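Local coordinates for protein mannosephosphate isomerase, putative (PDB 1ZX5) that probably catalyses the zinc-dependent interconversion of mannose 6-phosphate and fructose 6-phosphate, as a type 1 mannose-6-phosphate isomerase of the cupin clan, at residues 34-46 against 81-93. Numbering follows the deposited sequence.
Sequences SGIGESWEFSAHT and SKFPILVRLIDAA
Arg88 and Glu38 form a salt bridge between neighbouring antiparallel strands, 36-41 and 85-92, in a sheet of the cupin-type catalytic domain. Glu38 OE1 takes two donors: Arg88 NH1 at 3.0 Å, and the indole NE1 of Trp40 at 2.8 Å on the anti side. They arrive from opposite faces of the carboxylate plane, which should hold OE1 firmly in place, while OE2 turns to Arg18 near the edge strand 15-17.

Arg88 runs alongside the indole, its CD over the five-membered ring, 3.6 Å from the centroid. A bend at chi3 (-80°) then swings the guanidinium nearly upright to the ring plane, bringing NH1 to the carboxylate. Leu86 lies over the six-membered part of the same face, with CD2 4.1 Å from that ring's centroid, and Ile90 CD1 packs on Glu38 CG. On the other side of the sheet, Ser39 OG donates to Glu41 OE2, whose charge is also met by Lys29, and Leu89 and Val87 pack toward Leu184 of strand 181-188.

The backbone ladder is centred on the hydrogen-bonded pair Ser39-Leu89 and is continued toward Asp91 by its N bonding to Gly37 O. At that end a classic beta bulge sets Gly37 and Glu38 both opposite Val16. At the other end the strands part and water enters, one molecule accepting from Val87 N and donating to Glu41 O, another joining Ala44 N to Ile85 O. Beyond it the methyl of Ala44 sits over one face of the Phe83 ring, CB 3.6 Å from CG.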
loop_
_atom_site.group_PDB
_atom_site.type_symbol
_atom_site.label_atom_id
_atom_site.label_comp_id
_atom_site.label_asym_id
_atom_site.label_seq_id
_atom_site.Cartn_x
_atom_site.Cartn_y
_atom_site.Cartn_z
ATOM N N SER A 34 -16.369 -5.971 -12.747
ATOM C CA SER A 34 -15.689 -7.007 -11.957
ATOM C C SER A 34 -14.274 -7.281 -12.503
ATOM O O SER A 34 -13.951 -6.906 -13.634
ATOM C CB SER A 34 -16.510 -8.299 -11.919
ATOM O OG SER A 34 -16.795 -8.728 -13.231
ATOM N N GLY A 35 -13.443 -7.932 -11.692
ATOM C CA GLY A 35 -12.110 -8.351 -12.104
ATOM C C GLY A 35 -11.013 -7.312 -11.969
ATOM O O GLY A 35 -9.942 -7.465 -12.560
ATOM N N ILE A 36 -11.254 -6.255 -11.197
ATOM C CA ILE A 36 -10.198 -5.287 -10.933
ATOM C C ILE A 36 -9.631 -5.605 -9.558
ATOM O O ILE A 36 -10.335 -5.462 -8.541
ATOM C CB ILE A 36 -10.707 -3.815 -10.928
ATOM C CG1 ILE A 36 -11.502 -3.463 -12.209
ATOM C CG2 ILE A 36 -9.549 -2.842 -10.632
ATOM C CD1 ILE A 36 -10.704 -3.357 -13.490
ATOM N N GLY A 37 -8.367 -6.030 -9.520
ATOM C CA GLY A 37 -7.737 -6.363 -8.249
ATOM C C GLY A 37 -7.032 -5.212 -7.533
ATOM O O GLY A 37 -6.889 -5.247 -6.304
ATOM N N GLU A 38 -6.581 -4.199 -8.295
ATOM C CA GLU A 38 -5.684 -3.171 -7.768
ATOM C C GLU A 38 -5.928 -1.811 -8.389
ATOM O O GLU A 38 -6.318 -1.707 -9.543
ATOM C CB GLU A 38 -4.208 -3.557 -7.970
ATOM C CG GLU A 38 -3.920 -5.046 -7.701
ATOM C CD GLU A 38 -2.449 -5.407 -7.785
ATOM O OE1 GLU A 38 -1.587 -4.492 -7.712
ATOM O OE2 GLU A 38 -2.162 -6.620 -7.928
ATOM N N SER A 39 -5.698 -0.772 -7.594
ATOM C CA SER A 39 -5.576 0.590 -8.084
ATOM C C SER A 39 -4.295 1.165 -7.521
ATOM O O SER A 39 -4.140 1.216 -6.306
ATOM C CB SER A 39 -6.743 1.455 -7.603
ATOM O OG SER A 39 -6.474 2.801 -7.934
ATOM N N TRP A 40 -3.401 1.608 -8.401
ATOM C CA TRP A 40 -2.098 2.135 -8.023
ATOM C C TRP A 40 -2.205 3.650 -7.932
ATOM O O TRP A 40 -2.510 4.326 -8.920
ATOM C CB TRP A 40 -1.024 1.703 -9.040
ATOM C CG TRP A 40 -0.691 0.199 -9.002
ATOM C CD1 TRP A 40 -1.533 -0.827 -8.643
ATOM C CD2 TRP A 40 0.558 -0.423 -9.358
ATOM N NE1 TRP A 40 -0.880 -2.037 -8.740
ATOM C CE2 TRP A 40 0.403 -1.821 -9.170
ATOM C CE3 TRP A 40 1.796 0.066 -9.809
ATOM C CZ2 TRP A 40 1.438 -2.736 -9.420
ATOM C CZ3 TRP A 40 2.828 -0.846 -10.054
ATOM C CH2 TRP A 40 2.640 -2.230 -9.861
ATOM N N GLU A 41 -1.991 4.176 -6.727
ATOM C CA GLU A 41 -2.228 5.582 -6.442
ATOM C C GLU A 41 -0.895 6.315 -6.367
ATOM O O GLU A 41 -0.120 6.098 -5.442
ATOM C CB GLU A 41 -2.998 5.727 -5.119
ATOM C CG GLU A 41 -4.270 4.860 -5.002
ATOM C CD GLU A 41 -5.477 5.480 -5.702
ATOM O OE1 GLU A 41 -5.619 6.712 -5.679
ATOM O OE2 GLU A 41 -6.299 4.744 -6.274
ATOM N N PHE A 42 -0.641 7.192 -7.342
ATOM C CA PHE A 42 0.615 7.953 -7.447
ATOM C C PHE A 42 1.821 7.046 -7.589
ATOM O O PHE A 42 2.873 7.286 -7.001
ATOM C CB PHE A 42 0.761 8.971 -6.295
ATOM C CG PHE A 42 -0.365 9.947 -6.253
ATOM C CD1 PHE A 42 -0.475 10.936 -7.236
ATOM C CD2 PHE A 42 -1.365 9.836 -5.289
ATOM C CE1 PHE A 42 -1.547 11.840 -7.234
ATOM C CE2 PHE A 42 -2.432 10.736 -5.268
ATOM C CZ PHE A 42 -2.523 11.739 -6.249
ATOM N N SER A 43 1.651 5.995 -8.391
ATOM C CA SER A 43 2.726 5.070 -8.679
ATOM C C SER A 43 3.836 5.745 -9.473
ATOM O O SER A 43 3.588 6.308 -10.542
ATOM C CB SER A 43 2.207 3.870 -9.459
ATOM O OG SER A 43 3.291 3.167 -10.052
ATOM N N ALA A 44 5.053 5.681 -8.935
ATOM C CA ALA A 44 6.249 5.963 -9.720
ATOM C C ALA A 44 6.998 4.659 -10.034
ATOM O O ALA A 44 8.209 4.670 -10.229
ATOM C CB ALA A 44 7.150 6.943 -9.006
ATOM N N HIS A 45 6.279 3.541 -10.062
ATOM C CA HIS A 45 6.873 2.272 -10.447
ATOM C C HIS A 45 6.922 2.182 -11.972
ATOM O O HIS A 45 5.908 2.358 -12.648
ATOM C CB HIS A 45 6.093 1.100 -9.843
ATOM C CG HIS A 45 6.822 -0.205 -9.918
ATOM N ND1 HIS A 45 6.856 -0.975 -11.064
ATOM C CD2 HIS A 45 7.573 -0.861 -9.001
ATOM C CE1 HIS A 45 7.583 -2.057 -10.844
ATOM N NE2 HIS A 45 8.027 -2.012 -9.600
ATOM N N THR A 46 8.108 1.918 -12.514
ATOM C CA THR A 46 8.320 1.945 -13.972
ATOM C C THR A 46 7.414 0.999 -14.783
ATOM O O THR A 46 7.136 1.270 -15.949
ATOM C CB THR A 46 9.800 1.721 -14.350
ATOM O OG1 THR A 46 10.217 0.429 -13.894
ATOM C CG2 THR A 46 10.681 2.791 -13.703
ATOM N N SER A 81 16.678 8.471 -2.468
ATOM C CA SER A 81 17.105 8.938 -3.788
ATOM C C SER A 81 16.182 8.447 -4.908
ATOM O O SER A 81 16.108 9.079 -5.972
ATOM C CB SER A 81 18.566 8.569 -4.072
ATOM O OG SER A 81 18.764 7.173 -3.966
ATOM N N LYS A 82 15.507 7.319 -4.689
ATOM C CA LYS A 82 14.452 6.865 -5.597
ATOM C C LYS A 82 13.109 7.074 -4.918
ATOM O O LYS A 82 13.044 7.184 -3.691
ATOM C CB LYS A 82 14.605 5.381 -5.952
ATOM C CG LYS A 82 15.992 4.969 -6.437
ATOM C CD LYS A 82 16.005 3.491 -6.867
ATOM C CE LYS A 82 17.443 2.967 -7.046
ATOM N NZ LYS A 82 18.358 4.055 -7.527
ATOM N N PHE A 83 12.041 7.103 -5.711
ATOM C CA PHE A 83 10.711 7.261 -5.157
ATOM C C PHE A 83 10.462 6.136 -4.140
ATOM O O PHE A 83 10.593 4.964 -4.474
ATOM C CB PHE A 83 9.642 7.303 -6.250
ATOM C CG PHE A 83 8.315 7.806 -5.765
ATOM C CD1 PHE A 83 8.046 9.173 -5.733
ATOM C CD2 PHE A 83 7.335 6.914 -5.327
ATOM C CE1 PHE A 83 6.824 9.649 -5.275
ATOM C CE2 PHE A 83 6.107 7.375 -4.867
ATOM C CZ PHE A 83 5.845 8.751 -4.842
ATOM N N PRO A 84 10.162 6.510 -2.883
ATOM C CA PRO A 84 10.242 5.604 -1.737
ATOM C C PRO A 84 9.119 4.577 -1.530
ATOM O O PRO A 84 9.339 3.575 -0.845
ATOM C CB PRO A 84 10.315 6.566 -0.552
ATOM C CG PRO A 84 9.599 7.792 -1.013
ATOM C CD PRO A 84 9.796 7.886 -2.487
ATOM N N ILE A 85 7.942 4.803 -2.110
ATOM C CA ILE A 85 6.775 3.981 -1.793
ATOM C C ILE A 85 5.900 3.651 -2.999
ATOM O O ILE A 85 5.960 4.314 -4.045
ATOM C CB ILE A 85 5.859 4.629 -0.666
ATOM C CG1 ILE A 85 5.336 6.014 -1.089
ATOM C CG2 ILE A 85 6.590 4.699 0.696
ATOM C CD1 ILE A 85 4.273 6.627 -0.114
ATOM N N LEU A 86 5.061 2.632 -2.822
ATOM C CA LEU A 86 3.996 2.332 -3.758
ATOM C C LEU A 86 2.706 2.172 -2.955
ATOM O O LEU A 86 2.663 1.423 -1.969
ATOM C CB LEU A 86 4.309 1.052 -4.560
ATOM C CG LEU A 86 3.210 0.477 -5.476
ATOM C CD1 LEU A 86 2.729 1.481 -6.533
ATOM C CD2 LEU A 86 3.701 -0.780 -6.159
ATOM N N VAL A 87 1.662 2.883 -3.375
ATOM C CA VAL A 87 0.387 2.858 -2.684
ATOM C C VAL A 87 -0.629 2.185 -3.585
ATOM O O VAL A 87 -0.807 2.589 -4.734
ATOM C CB VAL A 87 -0.098 4.298 -2.295
ATOM C CG1 VAL A 87 -1.418 4.236 -1.569
ATOM C CG2 VAL A 87 0.946 5.007 -1.431
ATOM N N ARG A 88 -1.293 1.158 -3.055
ATOM C CA ARG A 88 -2.259 0.392 -3.813
ATOM C C ARG A 88 -3.517 0.097 -3.016
ATOM O O ARG A 88 -3.427 -0.333 -1.868
ATOM C CB ARG A 88 -1.653 -0.943 -4.217
ATOM C CG ARG A 88 -0.485 -0.818 -5.151
ATOM C CD ARG A 88 -0.076 -2.174 -5.634
ATOM N NE ARG A 88 0.744 -2.889 -4.671
ATOM C CZ ARG A 88 1.150 -4.143 -4.842
ATOM N NH1 ARG A 88 0.791 -4.829 -5.930
ATOM N NH2 ARG A 88 1.915 -4.718 -3.924
ATOM N N LEU A 89 -4.680 0.328 -3.630
ATOM C CA LEU A 89 -5.913 -0.308 -3.191
ATOM C C LEU A 89 -5.906 -1.727 -3.744
ATOM O O LEU A 89 -5.580 -1.930 -4.926
ATOM C CB LEU A 89 -7.153 0.451 -3.692
ATOM C CG LEU A 89 -7.310 1.899 -3.210
ATOM C CD1 LEU A 89 -8.504 2.551 -3.896
ATOM C CD2 LEU A 89 -7.442 1.935 -1.688
ATOM N N ILE A 90 -6.248 -2.696 -2.887
ATOM C CA ILE A 90 -6.263 -4.124 -3.257
ATOM C C ILE A 90 -7.615 -4.725 -2.886
ATOM O O ILE A 90 -8.056 -4.621 -1.744
ATOM C CB ILE A 90 -5.151 -4.941 -2.519
ATOM C CG1 ILE A 90 -3.748 -4.355 -2.752
ATOM C CG2 ILE A 90 -5.246 -6.471 -2.837
ATOM C CD1 ILE A 90 -3.169 -4.619 -4.101
ATOM N N ASP A 91 -8.267 -5.350 -3.857
ATOM C CA ASP A 91 -9.519 -6.048 -3.618
ATOM C C ASP A 91 -9.273 -7.547 -3.738
ATOM O O ASP A 91 -9.430 -8.132 -4.819
ATOM C CB ASP A 91 -10.607 -5.583 -4.597
ATOM C CG ASP A 91 -11.969 -6.204 -4.301
ATOM O OD1 ASP A 91 -12.164 -6.683 -3.160
ATOM O OD2 ASP A 91 -12.847 -6.223 -5.209
ATOM N N ALA A 92 -8.845 -8.156 -2.633
ATOM C CA ALA A 92 -8.582 -9.594 -2.607
ATOM C C ALA A 92 -9.899 -10.304 -2.325
ATOM O O ALA A 92 -10.134 -10.792 -1.221
ATOM C CB ALA A 92 -7.501 -9.934 -1.555
ATOM N N ALA A 93 -10.776 -10.329 -3.326
ATOM C CA ALA A 93 -12.142 -10.795 -3.123
ATOM C C ALA A 93 -12.182 -12.325 -3.050
ATOM O O ALA A 93 -12.761 -12.884 -2.130
ATOM C CB ALA A 93 -13.090 -10.246 -4.215
HETATM O O HOH W 1 -12.520 -4.587 -7.218
HETATM O O HOH W 2 2.389 5.253 -4.842
HETATM O O HOH W 3 5.575 4.014 -6.755
#